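Local coordinates for protein lipid A deacylase PagL (Pseudomonas aeruginosa, PDB 2ERV) that removes the primary acyl chain at the 3 position of lipid A, acting as an outer-membrane esterase on lipopolysaccharide, at residues T32-T46 with H58-A71. Numbering follows the deposited sequence.
Sequences TSTGRLTGYWDAGYT and HSLSFAPVFVYEFA. With CXE (pentaethylene glycol monodecyl ether), chain D.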
loop_
_atom_site.group_PDB
_atom_site.type_symbol
_atom_site.label_atom_id
_atom_site.label_comp_id
_atom_site.label_asym_id
_atom_site.label_seq_id
_atom_site.Cartn_x
_atom_site.Cartn_y
_atom_site.Cartn_z
ATOM N N THR A 32 -14.321 5.899 20.705
ATOM C CA THR A 32 -14.886 5.246 21.894
ATOM C C THR A 32 -13.700 4.688 22.684
ATOM O O THR A 32 -12.521 4.837 22.258
ATOM C CB THR A 32 -15.852 4.093 21.509
ATOM O OG1 THR A 32 -15.149 3.119 20.711
ATOM C CG2 THR A 32 -16.979 4.586 20.560
ATOM N N SER A 33 -14.001 3.991 23.782
ATOM C CA SER A 33 -12.968 3.318 24.562
ATOM C C SER A 33 -12.288 2.220 23.715
ATOM O O SER A 33 -11.148 1.832 23.981
ATOM C CB SER A 33 -13.600 2.718 25.836
ATOM O OG SER A 33 -14.616 1.787 25.494
ATOM N N THR A 34 -12.982 1.750 22.681
ATOM C CA THR A 34 -12.448 0.728 21.784
ATOM C C THR A 34 -11.317 1.219 20.894
ATOM O O THR A 34 -10.352 0.486 20.670
ATOM C CB THR A 34 -13.591 0.114 20.955
ATOM O OG1 THR A 34 -14.440 -0.582 21.877
ATOM C CG2 THR A 34 -13.094 -0.993 20.029
ATOM N N GLY A 35 -11.430 2.457 20.407
ATOM C CA GLY A 35 -10.502 2.967 19.412
ATOM C C GLY A 35 -11.182 4.084 18.648
ATOM O O GLY A 35 -12.151 4.688 19.155
ATOM N N ARG A 36 -10.705 4.351 17.427
ATOM C CA ARG A 36 -11.245 5.444 16.640
ATOM C C ARG A 36 -10.977 5.104 15.186
ATOM O O ARG A 36 -10.035 4.342 14.881
ATOM C CB ARG A 36 -10.552 6.759 16.991
ATOM C CG ARG A 36 -9.011 6.676 16.930
ATOM C CD ARG A 36 -8.278 8.003 16.980
ATOM N NE ARG A 36 -6.822 7.804 16.828
ATOM C CZ ARG A 36 -6.012 8.616 16.143
ATOM N NH1 ARG A 36 -6.495 9.667 15.483
ATOM N NH2 ARG A 36 -4.711 8.363 16.084
ATOM N N LEU A 37 -11.809 5.683 14.313
ATOM C CA LEU A 37 -11.560 5.715 12.892
ATOM C C LEU A 37 -10.737 6.964 12.597
ATOM O O LEU A 37 -11.023 8.064 13.103
ATOM C CB LEU A 37 -12.858 5.724 12.068
ATOM C CG LEU A 37 -12.686 5.668 10.514
ATOM C CD1 LEU A 37 -12.181 4.271 10.059
ATOM C CD2 LEU A 37 -14.017 6.002 9.801
ATOM N N THR A 38 -9.713 6.791 11.765
ATOM C CA THR A 38 -8.908 7.913 11.310
ATOM C C THR A 38 -8.369 7.616 9.912
ATOM O O THR A 38 -8.965 6.789 9.203
ATOM C CB THR A 38 -7.795 8.259 12.366
ATOM O OG1 THR A 38 -7.165 9.484 11.955
ATOM C CG2 THR A 38 -6.670 7.201 12.432
ATOM N N GLY A 39 -7.279 8.276 9.502
ATOM C CA GLY A 39 -6.642 7.905 8.232
ATOM C C GLY A 39 -5.449 8.750 7.872
ATOM O O GLY A 39 -5.003 9.630 8.666
ATOM N N TYR A 40 -4.925 8.490 6.674
ATOM C CA TYR A 40 -3.770 9.225 6.175
ATOM C C TYR A 40 -3.721 9.231 4.657
ATOM O O TYR A 40 -4.348 8.372 3.998
ATOM C CB TYR A 40 -2.452 8.731 6.794
ATOM C CG TYR A 40 -2.106 7.284 6.482
ATOM C CD1 TYR A 40 -2.602 6.245 7.276
ATOM C CD2 TYR A 40 -1.299 6.969 5.405
ATOM C CE1 TYR A 40 -2.251 4.892 7.003
ATOM C CE2 TYR A 40 -0.967 5.663 5.103
ATOM C CZ TYR A 40 -1.441 4.631 5.893
ATOM O OH TYR A 40 -1.064 3.347 5.591
ATOM N N TRP A 41 -2.997 10.208 4.105
ATOM C CA TRP A 41 -2.785 10.229 2.680
ATOM C C TRP A 41 -1.493 9.479 2.482
ATOM O O TRP A 41 -0.544 9.743 3.174
ATOM C CB TRP A 41 -2.576 11.650 2.189
ATOM C CG TRP A 41 -3.761 12.527 2.341
ATOM C CD1 TRP A 41 -3.912 13.590 3.207
ATOM C CD2 TRP A 41 -4.972 12.439 1.597
ATOM N NE1 TRP A 41 -5.157 14.158 3.040
ATOM C CE2 TRP A 41 -5.821 13.482 2.042
ATOM C CE3 TRP A 41 -5.419 11.604 0.559
ATOM C CZ2 TRP A 41 -7.102 13.685 1.507
ATOM C CZ3 TRP A 41 -6.686 11.831 0.005
ATOM C CH2 TRP A 41 -7.508 12.862 0.484
ATOM N N ASP A 42 -1.458 8.582 1.519
ATOM C CA ASP A 42 -0.286 7.733 1.333
ATOM C C ASP A 42 0.257 7.868 -0.117
ATOM O O ASP A 42 -0.463 7.594 -1.093
ATOM C CB ASP A 42 -0.640 6.278 1.641
ATOM C CG ASP A 42 0.599 5.433 1.889
ATOM O OD1 ASP A 42 1.531 5.933 2.549
ATOM O OD2 ASP A 42 0.746 4.266 1.504
ATOM N N ALA A 43 1.508 8.293 -0.231
ATOM C CA ALA A 43 2.231 8.362 -1.520
ATOM C C ALA A 43 3.279 7.230 -1.555
ATOM O O ALA A 43 4.004 7.016 -0.569
ATOM C CB ALA A 43 2.906 9.723 -1.675
ATOM N N GLY A 44 3.343 6.500 -2.665
ATOM C CA GLY A 44 4.180 5.312 -2.724
ATOM C C GLY A 44 4.993 5.273 -4.001
ATOM O O GLY A 44 4.500 5.610 -5.090
ATOM N N TYR A 45 6.254 4.887 -3.873
ATOM C CA TYR A 45 7.038 4.627 -5.060
ATOM C C TYR A 45 7.427 3.128 -4.971
ATOM O O TYR A 45 8.025 2.735 -3.990
ATOM C CB TYR A 45 8.292 5.535 -5.119
ATOM C CG TYR A 45 9.300 4.869 -5.984
ATOM C CD1 TYR A 45 9.099 4.774 -7.363
ATOM C CD2 TYR A 45 10.392 4.198 -5.422
ATOM C CE1 TYR A 45 9.993 4.086 -8.163
ATOM C CE2 TYR A 45 11.300 3.491 -6.215
ATOM C CZ TYR A 45 11.089 3.442 -7.589
ATOM O OH TYR A 45 11.978 2.723 -8.384
ATOM N N THR A 46 7.098 2.312 -5.977
ATOM C CA THR A 46 7.298 0.849 -5.837
ATOM C C THR A 46 8.145 0.388 -6.971
ATOM O O THR A 46 7.938 0.817 -8.102
ATOM C CB THR A 46 5.942 0.080 -5.839
ATOM O OG1 THR A 46 5.108 0.569 -4.759
ATOM C CG2 THR A 46 6.136 -1.423 -5.564
ATOM N N HIS A 58 8.371 0.390 -12.365
ATOM C CA HIS A 58 8.192 1.286 -11.208
ATOM C C HIS A 58 6.757 1.768 -11.239
ATOM O O HIS A 58 6.172 1.897 -12.315
ATOM C CB HIS A 58 9.113 2.516 -11.343
ATOM C CG HIS A 58 10.547 2.168 -11.613
ATOM N ND1 HIS A 58 11.484 2.061 -10.610
ATOM C CD2 HIS A 58 11.189 1.870 -12.767
ATOM C CE1 HIS A 58 12.652 1.746 -11.140
ATOM N NE2 HIS A 58 12.496 1.602 -12.444
ATOM N N SER A 59 6.186 2.019 -10.078
ATOM C CA SER A 59 4.861 2.615 -10.020
ATOM C C SER A 59 4.873 3.769 -9.017
ATOM O O SER A 59 5.612 3.745 -8.036
ATOM C CB SER A 59 3.785 1.571 -9.671
ATOM O OG SER A 59 3.924 1.112 -8.347
ATOM N N LEU A 60 4.057 4.781 -9.293
ATOM C CA LEU A 60 3.860 5.890 -8.368
ATOM C C LEU A 60 2.376 5.809 -8.026
ATOM O O LEU A 60 1.539 5.712 -8.910
ATOM C CB LEU A 60 4.123 7.225 -9.070
ATOM C CG LEU A 60 5.399 8.067 -8.923
ATOM C CD1 LEU A 60 6.626 7.280 -8.471
ATOM C CD2 LEU A 60 5.722 8.920 -10.219
ATOM N N SER A 61 2.060 5.849 -6.744
ATOM C CA SER A 61 0.662 5.716 -6.341
ATOM C C SER A 61 0.321 6.706 -5.237
ATOM O O SER A 61 1.192 7.233 -4.525
ATOM C CB SER A 61 0.420 4.271 -5.889
ATOM O OG SER A 61 1.270 3.997 -4.810
ATOM N N PHE A 62 -0.957 7.014 -5.136
ATOM C CA PHE A 62 -1.440 7.910 -4.140
ATOM C C PHE A 62 -2.843 7.476 -3.692
ATOM O O PHE A 62 -3.700 7.229 -4.526
ATOM C CB PHE A 62 -1.506 9.335 -4.686
ATOM C CG PHE A 62 -1.970 10.313 -3.666
ATOM C CD1 PHE A 62 -1.072 10.847 -2.753
ATOM C CD2 PHE A 62 -3.320 10.650 -3.578
ATOM C CE1 PHE A 62 -1.505 11.722 -1.782
ATOM C CE2 PHE A 62 -3.745 11.534 -2.602
ATOM C CZ PHE A 62 -2.838 12.074 -1.725
ATOM N N ALA A 63 -3.061 7.376 -2.377
ATOM C CA ALA A 63 -4.328 6.881 -1.828
ATOM C C ALA A 63 -4.687 7.547 -0.520
ATOM O O ALA A 63 -3.790 7.786 0.318
ATOM C CB ALA A 63 -4.264 5.307 -1.615
ATOM N N PRO A 64 -5.988 7.850 -0.328
ATOM C CA PRO A 64 -6.499 8.052 1.022
ATOM C C PRO A 64 -6.574 6.668 1.642
ATOM O O PRO A 64 -6.987 5.698 0.966
ATOM C CB PRO A 64 -7.920 8.636 0.807
ATOM C CG PRO A 64 -8.327 8.231 -0.625
ATOM C CD PRO A 64 -7.046 8.004 -1.357
ATOM N N VAL A 65 -6.124 6.546 2.882
ATOM C CA VAL A 65 -6.148 5.259 3.581
ATOM C C VAL A 65 -6.868 5.452 4.926
ATOM O O VAL A 65 -6.407 6.232 5.762
ATOM C CB VAL A 65 -4.704 4.726 3.856
ATOM C CG1 VAL A 65 -4.733 3.366 4.553
ATOM C CG2 VAL A 65 -3.870 4.641 2.520
ATOM N N PHE A 66 -7.957 4.729 5.136
ATOM C CA PHE A 66 -8.704 4.763 6.411
ATOM C C PHE A 66 -8.049 3.807 7.381
ATOM O O PHE A 66 -7.580 2.753 6.986
ATOM C CB PHE A 66 -10.164 4.335 6.182
ATOM C CG PHE A 66 -10.981 5.413 5.484
ATOM C CD1 PHE A 66 -11.611 6.416 6.231
ATOM C CD2 PHE A 66 -11.048 5.453 4.098
ATOM C CE1 PHE A 66 -12.325 7.429 5.600
ATOM C CE2 PHE A 66 -11.778 6.463 3.447
ATOM C CZ PHE A 66 -12.409 7.443 4.211
ATOM N N VAL A 67 -8.074 4.166 8.659
ATOM C CA VAL A 67 -7.416 3.348 9.669
ATOM C C VAL A 67 -8.354 3.208 10.797
ATOM O O VAL A 67 -8.864 4.223 11.291
ATOM C CB VAL A 67 -6.105 4.060 10.167
ATOM C CG1 VAL A 67 -5.461 3.339 11.369
ATOM C CG2 VAL A 67 -5.087 4.147 9.015
ATOM N N TYR A 68 -8.564 1.990 11.272
ATOM C CA TYR A 68 -9.165 1.892 12.592
ATOM C C TYR A 68 -8.051 1.564 13.593
ATOM O O TYR A 68 -7.409 0.525 13.489
ATOM C CB TYR A 68 -10.298 0.849 12.659
ATOM C CG TYR A 68 -11.051 0.995 13.957
ATOM C CD1 TYR A 68 -12.146 1.884 14.068
ATOM C CD2 TYR A 68 -10.627 0.324 15.090
ATOM C CE1 TYR A 68 -12.844 2.030 15.311
ATOM C CE2 TYR A 68 -11.254 0.507 16.295
ATOM C CZ TYR A 68 -12.371 1.359 16.390
ATOM O OH TYR A 68 -12.978 1.490 17.601
ATOM N N GLU A 69 -7.866 2.424 14.595
ATOM C CA GLU A 69 -6.763 2.283 15.518
ATOM C C GLU A 69 -7.390 1.939 16.838
ATOM O O GLU A 69 -8.180 2.709 17.356
ATOM C CB GLU A 69 -5.989 3.586 15.646
ATOM C CG GLU A 69 -4.874 3.516 16.687
ATOM C CD GLU A 69 -4.347 4.897 17.031
ATOM O OE1 GLU A 69 -5.047 5.675 17.755
ATOM O OE2 GLU A 69 -3.229 5.207 16.567
ATOM N N PHE A 70 -7.064 0.766 17.363
ATOM C CA PHE A 70 -7.579 0.335 18.639
ATOM C C PHE A 70 -6.827 1.007 19.808
ATOM O O PHE A 70 -5.648 1.299 19.696
ATOM C CB PHE A 70 -7.408 -1.196 18.734
ATOM C CG PHE A 70 -8.259 -1.958 17.763
ATOM C CD1 PHE A 70 -9.551 -2.362 18.138
ATOM C CD2 PHE A 70 -7.793 -2.262 16.465
ATOM C CE1 PHE A 70 -10.370 -3.078 17.240
ATOM C CE2 PHE A 70 -8.605 -2.963 15.529
ATOM C CZ PHE A 70 -9.910 -3.374 15.923
ATOM N N ALA A 71 -7.503 1.226 20.937
ATOM C CA ALA A 71 -6.861 1.822 22.128
ATOM C C ALA A 71 -5.554 1.105 22.530
ATOM O O ALA A 71 -5.383 -0.109 22.347
ATOM C CB ALA A 71 -7.825 1.794 23.314
HETATM C C15 CXE D . -8.859 15.882 6.323
HETATM C C16 CXE D . -9.475 14.533 5.941
HETATM O O17 CXE D . -9.278 14.277 4.548
HETATM C C18 CXE D . -10.465 13.863 3.888
HETATM C C19 CXE D . -10.420 12.370 3.589
HETATM O O20 CXE D . -10.858 12.094 2.242
HETATM C C21 CXE D . -11.581 10.869 2.143
HETATM C C22 CXE D . -11.936 10.615 0.693
HETATM O O23 CXE D . -11.963 9.213 0.437
HETATM C C24 CXE D . -12.194 8.969 -0.951
HETATM C C25 CXE D . -12.623 7.527 -1.194
HETATM O O26 CXE D . -12.567 7.294 -2.600
HETATM O O HOH W 1 -14.919 3.078 17.932
HETATM O O HOH W 2 3.472 2.518 -5.975
#
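Tyr40 and Val65 lie side by side on the inner face of two antiparallel barrel strands, 35-46 and 58-70. Val65 CB sits over one face of the Tyr40 ring, 3.9 Å from its centroid. Val67 CG2 meets the ring edge at Tyr40 CE1 (3.6 Å). The ring lies flat over Val65 with Val67 against its rim. Tyr40 CG lies between its backbone N and carbonyl carbon (chi1 62°), and the ring reaches across to the neighbouring strand. Its hydroxyl hydrogen-bonds Glu80. Val65 CG2 also rests on Asp42 CB, while the Asp42 carboxylate pairs with Arg18 and Arg107. Further along, Arg36 grips Glu69 OE1 through NE (2.9 Å) and more loosely through NH2. The oxygen lies in the guanidinium plane, but both nitrogens reach it from above the carboxylate plane. Arg36 NH1 turns to Ser28. Toward the other end of this inner face, one water joins Thr46 OG1, Ser59 OG and Ser61 OG; Ser59 OG also hydrogen-bonds Trp48, and Ser61 OG hydrogen-bonds Glu105.

The outer face, which carries Trp41, Phe62 and Pro64, is largely apolar. Trp41 CZ3 presses on Pro64 CB (3.5 Å), and its CE3 touches Phe62 CZ. The Trp41 and Phe62 rings are near parallel, 16° apart, but slid so far that they barely overlap. A detergent chain runs past Trp41, Pro64 and Phe66. Gly35 leaves a flat spot where the Tyr68 ring lies against the backbone, with Arg36 O over one face. Gly39 and Phe66 form a non-hydrogen-bonded pair, CA to CA 4.2 Å, and the missing side chain avoids a clash with Val65 O.

This is a transmembrane beta hairpin of an outer-membrane barrel, with polar groups among its inward side chains and apolar, aromatic ones facing the membrane.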